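Local coordinates for protein fructose-bisphosphate aldolase (Plasmodium falciparum, PDB 4TR9) that is a class I aldolase built on a TIM-barrel fold and here holds the small-molecule ligand 38D in a pocket, at residues K48-I53 against S315-W320; R66-G71 against A328-V333. All coordinates share one frame; numbering follows the deposited sequence.

Contact 1: residues K48-I53 against S315-W320; sequences KRFDNI and SVLNTW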
loop_
_atom_site.group_PDB
_atom_site.type_symbol
_atom_site.label_atom_id
_atom_site.label_comp_id
_atom_site.label_asym_id
_atom_site.label_seq_id
_atom_site.Cartn_x
_atom_site.Cartn_y
_atom_site.Cartn_z
ATOM N N LYS A 48 -34.256 -11.255 -19.642
ATOM C CA LYS A 48 -34.257 -12.629 -19.154
ATOM C C LYS A 48 -35.355 -12.856 -18.117
ATOM O O LYS A 48 -35.725 -13.994 -17.832
ATOM C CB LYS A 48 -32.892 -12.985 -18.563
ATOM C CG LYS A 48 -31.742 -12.849 -19.547
ATOM C CD LYS A 48 -30.421 -13.266 -18.921
ATOM C CE LYS A 48 -29.273 -13.108 -19.905
ATOM N NZ LYS A 48 -29.494 -13.901 -21.146
ATOM N N ARG A 49 -35.869 -11.766 -17.555
ATOM C CA ARG A 49 -36.981 -11.842 -16.616
ATOM C C ARG A 49 -38.301 -11.992 -17.362
ATOM O O ARG A 49 -39.137 -12.820 -17.001
ATOM C CB ARG A 49 -37.017 -10.603 -15.721
ATOM C CG ARG A 49 -35.733 -10.377 -14.946
ATOM C CD ARG A 49 -35.425 -11.560 -14.048
ATOM N NE ARG A 49 -34.002 -11.648 -13.738
ATOM C CZ ARG A 49 -33.150 -12.451 -14.367
ATOM N NH1 ARG A 49 -31.871 -12.464 -14.022
ATOM N NH2 ARG A 49 -33.580 -13.244 -15.339
ATOM N N PHE A 50 -38.482 -11.190 -18.407
ATOM C CA PHE A 50 -39.698 -11.244 -19.209
ATOM C C PHE A 50 -39.800 -12.559 -19.976
ATOM O O PHE A 50 -40.898 -13.031 -20.271
ATOM C CB PHE A 50 -39.755 -10.061 -20.179
ATOM C CG PHE A 50 -40.083 -8.749 -19.521
ATOM C CD1 PHE A 50 -40.535 -8.706 -18.213
ATOM C CD2 PHE A 50 -39.947 -7.559 -20.217
ATOM C CE1 PHE A 50 -40.840 -7.500 -17.607
ATOM C CE2 PHE A 50 -40.252 -6.349 -19.618
ATOM C CZ PHE A 50 -40.699 -6.321 -18.311
ATOM N N ASP A 51 -38.650 -13.147 -20.294
ATOM C CA ASP A 51 -38.611 -14.412 -21.020
ATOM C C ASP A 51 -39.142 -15.564 -20.174
ATOM O O ASP A 51 -39.768 -16.488 -20.692
ATOM C CB ASP A 51 -37.184 -14.721 -21.482
ATOM C CG ASP A 51 -36.671 -13.723 -22.500
ATOM O OD1 ASP A 51 -37.496 -13.145 -23.238
ATOM O OD2 ASP A 51 -35.440 -13.514 -22.561
ATOM N N ASN A 52 -38.887 -15.505 -18.870
ATOM C CA ASN A 52 -39.321 -16.554 -17.954
ATOM C C ASN A 52 -40.838 -16.608 -17.812
ATOM O O ASN A 52 -41.418 -17.684 -17.672
ATOM C CB ASN A 52 -38.676 -16.360 -16.581
ATOM C CG ASN A 52 -37.167 -16.506 -16.620
ATOM O OD1 ASN A 52 -36.622 -17.199 -17.479
ATOM N ND2 ASN A 52 -36.485 -15.855 -15.685
ATOM N N ILE A 53 -41.475 -15.442 -17.848
ATOM C CA ILE A 53 -42.928 -15.367 -17.757
ATOM C C ILE A 53 -43.555 -15.256 -19.141
ATOM O O ILE A 53 -44.736 -14.932 -19.271
ATOM C CB ILE A 53 -43.384 -14.172 -16.900
ATOM C CG1 ILE A 53 -42.835 -12.864 -17.474
ATOM C CG2 ILE A 53 -42.944 -14.357 -15.456
ATOM C CD1 ILE A 53 -43.266 -11.633 -16.708
ATOM N N SER A 315 -41.552 -13.372 -7.373
ATOM C CA SER A 315 -42.927 -13.855 -7.307
ATOM C C SER A 315 -43.902 -12.863 -7.931
ATOM O O SER A 315 -44.987 -13.244 -8.374
ATOM C CB SER A 315 -43.324 -14.138 -5.857
ATOM O OG SER A 315 -42.573 -15.214 -5.323
ATOM N N VAL A 316 -43.515 -11.593 -7.960
ATOM C CA VAL A 316 -44.349 -10.550 -8.546
ATOM C C VAL A 316 -44.503 -10.761 -10.047
ATOM O O VAL A 316 -45.608 -10.699 -10.586
ATOM C CB VAL A 316 -43.767 -9.149 -8.283
ATOM C CG1 VAL A 316 -44.596 -8.088 -8.987
ATOM C CG2 VAL A 316 -43.702 -8.876 -6.792
ATOM N N LEU A 317 -43.383 -11.015 -10.714
ATOM C CA LEU A 317 -43.372 -11.269 -12.150
ATOM C C LEU A 317 -44.192 -12.504 -12.509
ATOM O O LEU A 317 -44.902 -12.516 -13.515
ATOM C CB LEU A 317 -41.934 -11.430 -12.647
ATOM C CG LEU A 317 -41.110 -10.150 -12.794
ATOM C CD1 LEU A 317 -39.624 -10.455 -12.722
ATOM C CD2 LEU A 317 -41.447 -9.462 -14.106
ATOM N N ASN A 318 -44.092 -13.540 -11.682
ATOM C CA ASN A 318 -44.834 -14.776 -11.909
ATOM C C ASN A 318 -46.338 -14.573 -11.779
ATOM O O ASN A 318 -47.124 -15.222 -12.469
ATOM C CB ASN A 318 -44.373 -15.863 -10.936
ATOM C CG ASN A 318 -42.939 -16.290 -11.174
ATOM O OD1 ASN A 318 -42.475 -16.336 -12.313
ATOM N ND2 ASN A 318 -42.230 -16.605 -10.097
ATOM N N THR A 319 -46.732 -13.670 -10.888
ATOM C CA THR A 319 -48.143 -13.379 -10.668
ATOM C C THR A 319 -48.684 -12.457 -11.756
ATOM O O THR A 319 -49.789 -12.653 -12.260
ATOM C CB THR A 319 -48.372 -12.732 -9.289
ATOM O OG1 THR A 319 -47.837 -13.580 -8.266
ATOM C CG2 THR A 319 -49.855 -12.516 -9.036
ATOM N N TRP A 320 -47.888 -11.457 -12.118
ATOM C CA TRP A 320 -48.285 -10.469 -13.114
ATOM C C TRP A 320 -48.391 -11.073 -14.512
ATOM O O TRP A 320 -49.441 -10.988 -15.152
ATOM C CB TRP A 320 -47.292 -9.304 -13.113
ATOM C CG TRP A 320 -47.579 -8.253 -14.133
ATOM C CD1 TRP A 320 -48.768 -7.618 -14.346
ATOM C CD2 TRP A 320 -46.652 -7.691 -15.070
ATOM N NE1 TRP A 320 -48.641 -6.703 -15.363
ATOM C CE2 TRP A 320 -47.350 -6.728 -15.823
ATOM C CE3 TRP A 320 -45.299 -7.913 -15.345
ATOM C CZ2 TRP A 320 -46.743 -5.989 -16.836
ATOM C CZ3 TRP A 320 -44.698 -7.179 -16.351
ATOM C CH2 TRP A 320 -45.420 -6.228 -17.084
#

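Contact 2: residues R66-G71 against A328-V333; sequences RDLLFG and AKAREV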
loop_
_atom_site.group_PDB
_atom_site.type_symbol
_atom_site.label_atom_id
_atom_site.label_comp_id
_atom_site.label_asym_id
_atom_site.label_seq_id
_atom_site.Cartn_x
_atom_site.Cartn_y
_atom_site.Cartn_z
ATOM N N ARG A 66 -42.411 -1.543 -14.231
ATOM C CA ARG A 66 -41.873 -0.638 -13.221
ATOM C C ARG A 66 -42.970 0.260 -12.661
ATOM O O ARG A 66 -42.872 0.754 -11.540
ATOM C CB ARG A 66 -40.736 0.205 -13.803
ATOM C CG ARG A 66 -39.349 -0.243 -13.363
ATOM C CD ARG A 66 -39.051 -1.668 -13.803
ATOM N NE ARG A 66 -38.589 -1.734 -15.185
ATOM C CZ ARG A 66 -37.310 -1.778 -15.544
ATOM N NH1 ARG A 66 -36.980 -1.837 -16.827
ATOM N NH2 ARG A 66 -36.359 -1.766 -14.619
ATOM N N ASP A 67 -44.018 0.468 -13.453
ATOM C CA ASP A 67 -45.176 1.230 -13.001
ATOM C C ASP A 67 -45.942 0.427 -11.958
ATOM O O ASP A 67 -46.491 0.982 -11.007
ATOM C CB ASP A 67 -46.091 1.585 -14.175
ATOM C CG ASP A 67 -47.440 2.113 -13.726
ATOM O OD1 ASP A 67 -47.538 3.323 -13.432
ATOM O OD2 ASP A 67 -48.403 1.320 -13.669
ATOM N N LEU A 68 -45.972 -0.888 -12.151
ATOM C CA LEU A 68 -46.633 -1.794 -11.221
ATOM C C LEU A 68 -45.934 -1.776 -9.868
ATOM O O LEU A 68 -46.581 -1.818 -8.822
ATOM C CB LEU A 68 -46.659 -3.215 -11.794
ATOM C CG LEU A 68 -47.322 -4.338 -10.992
ATOM C CD1 LEU A 68 -47.961 -5.331 -11.941
ATOM C CD2 LEU A 68 -46.322 -5.051 -10.094
ATOM N N LEU A 69 -44.608 -1.714 -9.901
ATOM C CA LEU A 69 -43.810 -1.712 -8.682
ATOM C C LEU A 69 -43.936 -0.393 -7.930
ATOM O O LEU A 69 -44.270 -0.370 -6.746
ATOM C CB LEU A 69 -42.339 -1.985 -9.005
ATOM C CG LEU A 69 -42.001 -3.325 -9.662
ATOM C CD1 LEU A 69 -40.518 -3.396 -9.992
ATOM C CD2 LEU A 69 -42.405 -4.483 -8.764
ATOM N N PHE A 70 -43.675 0.708 -8.628
ATOM C CA PHE A 70 -43.597 2.016 -7.988
ATOM C C PHE A 70 -44.979 2.604 -7.728
ATOM O O PHE A 70 -45.135 3.502 -6.900
ATOM C CB PHE A 70 -42.769 2.978 -8.847
ATOM C CG PHE A 70 -41.427 2.429 -9.251
ATOM C CD1 PHE A 70 -40.754 1.531 -8.438
ATOM C CD2 PHE A 70 -40.842 2.808 -10.447
ATOM C CE1 PHE A 70 -39.527 1.021 -8.810
ATOM C CE2 PHE A 70 -39.613 2.302 -10.824
ATOM C CZ PHE A 70 -38.957 1.406 -10.005
ATOM N N GLY A 71 -45.981 2.093 -8.435
ATOM C CA GLY A 71 -47.343 2.570 -8.278
ATOM C C GLY A 71 -48.098 1.823 -7.196
ATOM O O GLY A 71 -49.303 2.008 -7.028
ATOM N N ALA A 328 -53.003 -5.597 -9.594
ATOM C CA ALA A 328 -53.323 -5.446 -8.179
ATOM C C ALA A 328 -52.999 -6.724 -7.414
ATOM O O ALA A 328 -52.603 -6.681 -6.249
ATOM C CB ALA A 328 -54.786 -5.075 -8.002
ATOM N N LYS A 329 -53.166 -7.859 -8.084
ATOM C CA LYS A 329 -52.862 -9.155 -7.495
ATOM C C LYS A 329 -51.363 -9.303 -7.256
ATOM O O LYS A 329 -50.937 -9.851 -6.241
ATOM C CB LYS A 329 -53.369 -10.280 -8.399
ATOM C CG LYS A 329 -53.303 -11.665 -7.779
ATOM C CD LYS A 329 -53.750 -12.726 -8.776
ATOM C CE LYS A 329 -55.132 -12.415 -9.333
ATOM N NZ LYS A 329 -55.542 -13.388 -10.383
ATOM N N ALA A 330 -50.568 -8.807 -8.199
ATOM C CA ALA A 330 -49.116 -8.885 -8.098
ATOM C C ALA A 330 -48.571 -7.844 -7.124
ATOM O O ALA A 330 -47.544 -8.062 -6.481
ATOM C CB ALA A 330 -48.479 -8.712 -9.469
ATOM N N ARG A 331 -49.263 -6.713 -7.021
ATOM C CA ARG A 331 -48.844 -5.644 -6.122
ATOM C C ARG A 331 -48.968 -6.063 -4.662
ATOM O O ARG A 331 -48.204 -5.606 -3.811
ATOM C CB ARG A 331 -49.658 -4.374 -6.378
ATOM C CG ARG A 331 -49.229 -3.609 -7.618
ATOM C CD ARG A 331 -50.059 -2.351 -7.809
ATOM N NE ARG A 331 -49.547 -1.526 -8.899
ATOM C CZ ARG A 331 -50.094 -0.378 -9.286
ATOM N NH1 ARG A 331 -49.560 0.308 -10.288
ATOM N NH2 ARG A 331 -51.175 0.084 -8.674
ATOM N N GLU A 332 -49.931 -6.933 -4.374
ATOM C CA GLU A 332 -50.092 -7.463 -3.027
ATOM C C GLU A 332 -48.966 -8.446 -2.719
ATOM O O GLU A 332 -48.509 -8.547 -1.581
ATOM C CB GLU A 332 -51.456 -8.139 -2.864
ATOM C CG GLU A 332 -51.723 -8.668 -1.458
ATOM C CD GLU A 332 -53.150 -9.151 -1.270
ATOM O OE1 GLU A 332 -54.013 -8.802 -2.104
ATOM O OE2 GLU A 332 -53.409 -9.879 -0.289
ATOM N N VAL A 333 -48.521 -9.166 -3.746
ATOM C CA VAL A 333 -47.395 -10.082 -3.610
ATOM C C VAL A 333 -46.127 -9.293 -3.299
ATOM O O VAL A 333 -45.281 -9.732 -2.520
ATOM C CB VAL A 333 -47.189 -10.925 -4.886
ATOM C CG1 VAL A 333 -46.009 -11.871 -4.720
ATOM C CG2 VAL A 333 -48.453 -11.702 -5.215
#

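Contact 1: residues K48-I53 against S315-W320
Apolar packing carries this contact between segment 48-53, on helix 43-52, and segment 315-320, on helix 310-320, with Leu-317 at its centre. The methyls of Leu-317 fork. Leu-317 CD1 lies 4.0 Å from Arg-49 CB. Leu-317 CD2 meets Ile-53 CD1 at 3.8 Å. The same CD2 of Leu-317 reaches the edge of the Phe-50 ring at CE1, 4.1 Å away. A branched leucine suits a place where one side chain must touch three neighbours. Phe-50 CE1 also approaches the rim of the Trp-320 indole at CZ3 (4.1 Å), with CG of Trp-320 anti to its backbone N (chi1 178°). In the TIM barrel these helices follow the adjacent parallel strands 35-39 and 303-308, and their axes here cross at -46°. Tyr-65 of helix 59-70 also packs on the indole, ring against ring.

Polar groups take part mainly through van der Waals contact. Ile-53 holds CG1 in the crowded position between backbone N and carbonyl carbon (chi1 58°), which brings CG2 tightly to Leu-317 O, 3.3 Å away, and to Asn-318 OD1 at 3.7 Å. Arg-49 turns its charged end away, into a cation-pi interaction with an aromatic side chain of a bound peptide.

Contact 2: residues R66-G71 against A328-V333
Helix 59-70 and helix 327-346 cross at -54° in this region, their short axes 9.8 Å apart at closest approach. Among the CA atoms of the two segments, those of Leu-68 and Arg-331 lie nearest, 6.8 Å apart. Gly-71 is the first residue to leave helical geometry, so the last carbonyls of the first helix are presented to the flank of the second.

Arg-331 exploits this. Its chain runs extended from CG to NE and reaches over the helix end. The NE of Arg-331 donates to Leu-68 O at 3.0 Å; the bond is bent, with an N-H...O angle of 131°, yet it lies in the carbonyl plane on a lone pair. Arg-331 NH1 gives a weak bond to Asp-67 O at 3.2 Å, and the same nitrogen forms a long salt bridge to Asp-67 OD2 at 3.7 Å. The other carboxylate oxygen, OD1, is hydrogen-bonded to Asn-93. Over one face of the guanidinium, offset toward its rim, sits Gly-71 O, 3.1 Å from Arg-331 NH2 but badly angled for a hydrogen bond. Glycine suits this close approach because it has no side chain to crowd the guanidinium.

The apolar part of the contact is the aliphatic stem of Arg-331 against Leu-68. Leu-68, with CG anti to the backbone N, sets its CG 3.9 Å from Arg-331 CG, obliquely across that stem. Ala-330 points its methyl toward helix 59-70, where Leu-68 CD1 touches Ala-330 CB at 4.2 Å.

Leu-68 O also accepts a hydrogen bond from Thr-72 OG1, and Asp-67 O one from Gly-71 N, so Arg-331 adds to carbonyls already engaged. Its positive charge probably interacts favourably with the carbonyl end of the helix and, at long range, with the Asp-67 carboxylate.

Overall arrangement
Contacts 1 and 2 lie on the same side of the chain's centre, with their own centres about 13 Å apart. Each joins one helix of the consecutive pair 43-52 and 59-70 to one of the consecutive pair 310-320 and 327-346, so that their segments alternate along the chain. They meet directly across helix 310-320. Trp-320 CD1 of contact 1 presses on Leu-68 CD1 of contact 2 at 3.4 Å, and Val-316 CG1 reaches Leu-68 CD2 at 3.7 Å, while Thr-319 OG1 touches Val-333 CG2 at 3.6 Å. The four helices thus pack together as one cluster. In contact 1 the side chain of Arg-49 is about 6 Å from the bound 38D, whose pocket includes Lys-152 and Lys-237.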